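Local coordinates for protein disulfide isomerase (Salmonella enterica subsp. enterica serovar Typhimurium, PDB 3L9U) that forms disulfide bonds in other proteins by passing on its own redox-active disulfide, probably as the partner of DsbI in oxidising AssT, at residues L26-S31 and A43-V48; P60-T65 and K71-V76. All blocks are in the same frame, centred on the assembly; numbering follows the deposited sequence.

Contact 1. Residues L26-S31 and A43-V48; sequences LIKVFS and AVTGPV
Lys-28 and Thr-45 meet tip to tip in the buried interface between a strand and a helix start, and the polar part of the contact is theirs. NZ of Lys-28 donates a hydrogen bond of 2.8 Å to OG1 of Thr-45. The lysine gets there at full stretch: CG leaves anti to the backbone N (chi1 -177°) and every later torsion is also near 180°, which carries the ammonium straight out from the sheet. A salt bridge from the same NZ to Asp-41 supplies the counter-charge that a buried amine would be expected to need. Thr-45 OG1 is bonded as well to the hydroxyl of Tyr-171, its strongest polar partner, so lysine and tyrosine converge on one oxygen.

Strand 25-30 is a central strand of the thioredoxin fold, hydrogen-bonded in parallel to 57-62 on one flank and antiparallel to 170-173 on the other. Helix 35-43 begins at the Cys-34/Cys-37 pair of the CxxC motif, probably the redox-active disulfide, and helix 45-52 follows closely in the chain; the contact fastens the first turn of that second helix to the sheet. The Lys-28 side chain passes near the two cysteines without touching them.

Apolar contact is lighter. The methylene groups of the lysine run up to the threonine, CD of Lys-28 lying 4.0 Å from CG2 of Thr-45. Two residues back along the strand, on the same side of the sheet, Leu-26 points at the helix, and its CD2 comes to 4.4 Å from CG1 of Val-48, a loose van der Waals approach. Beyond it, Val-48 packs against Ile-187 and Met-190 of helix 187-198, while Leu-26 also rests on Val-56.

Contact 2. Residues P60-T65 and K71-V76; sequences PFHLET and KQASEV
The imidazole of His-62 meets Ser-74 edge-on: OG of Ser-74 lies in the ring plane, 2.8 Å from ND1 of His-62, in a hydrogen bond with an angle of 159° in which either atom could be the donor. CB of Ala-73 comes in obliquely, 3.5 Å from CE1 of His-62, and the rings of Phe-30 and Phe-77 each make a T-shaped (edge-to-face) contact with the histidine. Here the outermost strand of the thioredoxin-fold sheet, 57-62, ends and meets helix 70-86 of the helical part characteristic of DsbA-like proteins. With NE2 of His-62 bonded to the backbone N of Tyr-32, both ring nitrogens are engaged, which fixes the rotation of the ring.

Ser-74 OG stands beside its own backbone N, anti to the carbonyl carbon (chi1 -72°), where it also bonds Gly-70 O one turn back. A water donates to the carbonyl O of His-62 and also lies very close to OG of Ser-74, a link whose short length leaves it doubtful.

At the more open end, the side chains of Glu-64 and Lys-71 run alongside each other in the same direction. Both carboxylate oxygens of Glu-64 are 3.7 Å from CD of Lys-71, but OE1 of Glu-64 and NZ of Lys-71 stay 4.5 Å apart, too far for a salt bridge. Between the two backbones a second water accepts from Lys-71 N at 3.0 Å and donates to Glu-64 O at 3.2 Å.

From the N terminus, strand 25-30 comes first, and contact 1 closes the loop that runs through the CxxC cysteines and helix 35-43 before returning at helix 45-52. The chain then crosses back as strand 57-62, parallel to 25-30, in a beta-alpha-beta crossover. Contact 2 closes a shorter loop, from the end of that strand to helix 70-86. The two are in series, neither nested nor crossed, with centres about 15 Å apart. Their strands are neighbours in the sheet: Phe-61 N lies 2.9 Å from Lys-28 O, a probable hydrogen bond. Contact 1 thus ties the sheet to the helix following the one that starts at the CxxC motif, contact 2 to the helical part.

Contact 1. Residues L26-S31 and A43-V48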
# COMPACT_ATOMS: atom_id res chain seq x y z
N LEU A 26 9.41 1.97 -4.05
CA LEU A 26 8.69 0.72 -4.25
C LEU A 26 7.27 1.01 -3.80
O LEU A 26 6.98 1.08 -2.61
CB LEU A 26 9.29 -0.41 -3.41
CG LEU A 26 8.53 -1.74 -3.44
CD1 LEU A 26 8.42 -2.27 -4.87
CD2 LEU A 26 9.20 -2.76 -2.52
N ILE A 27 6.39 1.24 -4.77
CA ILE A 27 4.99 1.48 -4.48
C ILE A 27 4.28 0.14 -4.42
O ILE A 27 4.51 -0.74 -5.25
CB ILE A 27 4.34 2.38 -5.56
CG1 ILE A 27 4.76 3.84 -5.33
CG2 ILE A 27 2.81 2.25 -5.52
CD1 ILE A 27 4.37 4.82 -6.45
N LYS A 28 3.44 -0.04 -3.41
CA LYS A 28 2.57 -1.21 -3.37
C LYS A 28 1.14 -0.72 -3.42
O LYS A 28 0.66 -0.12 -2.46
CB LYS A 28 2.77 -2.03 -2.10
CG LYS A 28 1.92 -3.30 -2.09
CD LYS A 28 1.99 -4.02 -0.73
CE LYS A 28 1.24 -5.35 -0.74
NZ LYS A 28 1.31 -6.04 0.59
N VAL A 29 0.48 -0.95 -4.55
CA VAL A 29 -0.95 -0.67 -4.63
C VAL A 29 -1.67 -1.84 -3.98
O VAL A 29 -1.44 -3.01 -4.33
CB VAL A 29 -1.42 -0.52 -6.10
CG1 VAL A 29 -2.92 -0.22 -6.15
CG2 VAL A 29 -0.61 0.58 -6.81
N PHE A 30 -2.53 -1.54 -3.01
CA PHE A 30 -3.19 -2.58 -2.24
C PHE A 30 -4.59 -2.14 -1.85
O PHE A 30 -4.92 -0.95 -1.94
CB PHE A 30 -2.37 -2.94 -0.98
CG PHE A 30 -2.49 -1.93 0.14
CD1 PHE A 30 -1.87 -0.68 0.05
CD2 PHE A 30 -3.21 -2.23 1.28
CE1 PHE A 30 -1.99 0.25 1.09
CE2 PHE A 30 -3.34 -1.32 2.32
CZ PHE A 30 -2.73 -0.08 2.23
N SER A 31 -5.40 -3.09 -1.41
CA SER A 31 -6.71 -2.78 -0.85
C SER A 31 -6.93 -3.57 0.43
O SER A 31 -6.56 -4.75 0.51
CB SER A 31 -7.82 -3.11 -1.85
OG SER A 31 -9.10 -3.12 -1.23
N ALA A 43 3.81 -11.68 4.78
CA ALA A 43 4.99 -12.52 4.55
C ALA A 43 6.08 -11.94 3.64
O ALA A 43 7.27 -12.23 3.83
CB ALA A 43 4.56 -13.88 4.03
N VAL A 44 5.68 -11.14 2.65
CA VAL A 44 6.59 -10.77 1.56
C VAL A 44 6.98 -9.29 1.56
O VAL A 44 8.15 -8.94 1.37
CB VAL A 44 5.95 -11.12 0.18
CG1 VAL A 44 6.82 -10.62 -0.97
CG2 VAL A 44 5.69 -12.64 0.07
N THR A 45 5.99 -8.42 1.76
CA THR A 45 6.22 -6.98 1.61
C THR A 45 7.32 -6.45 2.53
O THR A 45 8.17 -5.67 2.10
CB THR A 45 4.91 -6.21 1.79
OG1 THR A 45 3.98 -6.67 0.81
CG2 THR A 45 5.12 -4.70 1.62
N GLY A 46 7.30 -6.86 3.79
CA GLY A 46 8.28 -6.40 4.74
C GLY A 46 9.71 -6.80 4.41
O GLY A 46 10.60 -5.96 4.30
N PRO A 47 9.94 -8.11 4.25
CA PRO A 47 11.31 -8.54 3.96
C PRO A 47 11.85 -7.99 2.64
O PRO A 47 13.03 -7.65 2.57
CB PRO A 47 11.19 -10.07 3.90
CG PRO A 47 10.04 -10.36 4.81
CD PRO A 47 9.07 -9.24 4.60
N VAL A 48 11.01 -7.93 1.60
CA VAL A 48 11.47 -7.35 0.34
C VAL A 48 11.81 -5.86 0.52
O VAL A 48 12.89 -5.40 0.09
CB VAL A 48 10.45 -7.56 -0.80
CG1 VAL A 48 10.86 -6.77 -2.03
CG2 VAL A 48 10.34 -9.06 -1.13

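Contact 2. Residues P60-T65 and K71-V76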
# COMPACT_ATOMS: atom_id res chain seq x y z
N PRO A 60 3.19 2.89 0.22
CA PRO A 60 1.87 2.28 0.01
C PRO A 60 0.95 3.20 -0.79
O PRO A 60 0.94 4.41 -0.54
CB PRO A 60 1.31 2.13 1.43
CG PRO A 60 2.43 2.33 2.36
CD PRO A 60 3.48 3.13 1.65
N PHE A 61 0.19 2.64 -1.73
CA PHE A 61 -0.88 3.36 -2.43
C PHE A 61 -2.16 2.57 -2.19
O PHE A 61 -2.28 1.45 -2.68
CB PHE A 61 -0.61 3.38 -3.94
CG PHE A 61 0.07 4.64 -4.45
CD1 PHE A 61 1.18 5.17 -3.82
CD2 PHE A 61 -0.38 5.24 -5.63
CE1 PHE A 61 1.81 6.31 -4.32
CE2 PHE A 61 0.25 6.37 -6.14
CZ PHE A 61 1.34 6.91 -5.48
N HIS A 62 -3.11 3.12 -1.44
CA HIS A 62 -4.37 2.40 -1.25
C HIS A 62 -5.32 2.62 -2.42
O HIS A 62 -5.43 3.72 -2.96
CB HIS A 62 -5.05 2.76 0.08
CG HIS A 62 -6.16 1.82 0.43
ND1 HIS A 62 -7.49 2.19 0.44
CD2 HIS A 62 -6.14 0.50 0.74
CE1 HIS A 62 -8.24 1.15 0.76
NE2 HIS A 62 -7.45 0.11 0.94
N LEU A 63 -6.01 1.55 -2.79
CA LEU A 63 -6.94 1.56 -3.91
C LEU A 63 -8.34 1.87 -3.39
O LEU A 63 -8.96 1.03 -2.74
CB LEU A 63 -6.93 0.18 -4.58
CG LEU A 63 -7.88 -0.01 -5.77
CD1 LEU A 63 -7.51 0.88 -6.94
CD2 LEU A 63 -7.90 -1.48 -6.19
N GLU A 64 -8.84 3.07 -3.66
CA GLU A 64 -10.09 3.49 -3.04
C GLU A 64 -11.33 2.85 -3.66
O GLU A 64 -12.40 2.85 -3.06
CB GLU A 64 -10.24 5.02 -3.03
CG GLU A 64 -10.41 5.65 -4.39
CD GLU A 64 -10.84 7.12 -4.29
OE1 GLU A 64 -9.97 8.01 -4.25
OE2 GLU A 64 -12.06 7.37 -4.25
N THR A 65 -11.17 2.28 -4.86
CA THR A 65 -12.31 1.80 -5.64
C THR A 65 -12.86 0.45 -5.20
O THR A 65 -13.99 0.09 -5.52
CB THR A 65 -11.95 1.75 -7.14
OG1 THR A 65 -10.73 1.01 -7.31
CG2 THR A 65 -11.77 3.15 -7.69
N LYS A 71 -12.56 4.41 0.22
CA LYS A 71 -12.11 5.77 0.44
C LYS A 71 -11.90 6.07 1.93
O LYS A 71 -10.98 6.79 2.29
CB LYS A 71 -13.04 6.80 -0.20
CG LYS A 71 -12.54 8.25 -0.08
CD LYS A 71 -11.24 8.49 -0.85
CE LYS A 71 -10.76 9.93 -0.69
NZ LYS A 71 -11.71 10.91 -1.30
N GLN A 72 -12.76 5.52 2.78
CA GLN A 72 -12.59 5.71 4.22
C GLN A 72 -11.24 5.12 4.66
O GLN A 72 -10.51 5.74 5.45
CB GLN A 72 -13.73 5.06 5.02
CG GLN A 72 -15.05 5.81 4.96
CD GLN A 72 -15.86 5.48 3.72
OE1 GLN A 72 -15.44 4.67 2.90
NE2 GLN A 72 -17.03 6.09 3.59
N ALA A 73 -10.92 3.93 4.17
CA ALA A 73 -9.65 3.31 4.48
C ALA A 73 -8.49 4.17 3.98
O ALA A 73 -7.50 4.37 4.68
CB ALA A 73 -9.58 1.91 3.88
N SER A 74 -8.61 4.66 2.75
CA SER A 74 -7.57 5.51 2.19
C SER A 74 -7.34 6.74 3.07
O SER A 74 -6.20 7.13 3.32
CB SER A 74 -7.93 5.97 0.77
OG SER A 74 -7.82 4.90 -0.16
N GLU A 75 -8.42 7.36 3.52
CA GLU A 75 -8.32 8.56 4.33
C GLU A 75 -7.58 8.27 5.62
O GLU A 75 -6.66 8.99 6.01
CB GLU A 75 -9.71 9.16 4.60
CG GLU A 75 -10.34 9.74 3.35
CD GLU A 75 -11.76 10.23 3.56
OE1 GLU A 75 -12.43 9.73 4.49
OE2 GLU A 75 -12.20 11.10 2.79
N VAL A 76 -7.96 7.18 6.29
CA VAL A 76 -7.28 6.79 7.51
C VAL A 76 -5.81 6.45 7.25
O VAL A 76 -4.92 6.91 7.97
CB VAL A 76 -7.99 5.63 8.22
CG1 VAL A 76 -7.13 5.08 9.36
CG2 VAL A 76 -9.37 6.08 8.72
O HOH W 1 -7.11 5.83 -2.41
O HOH W 2 -15.00 4.06 -1.57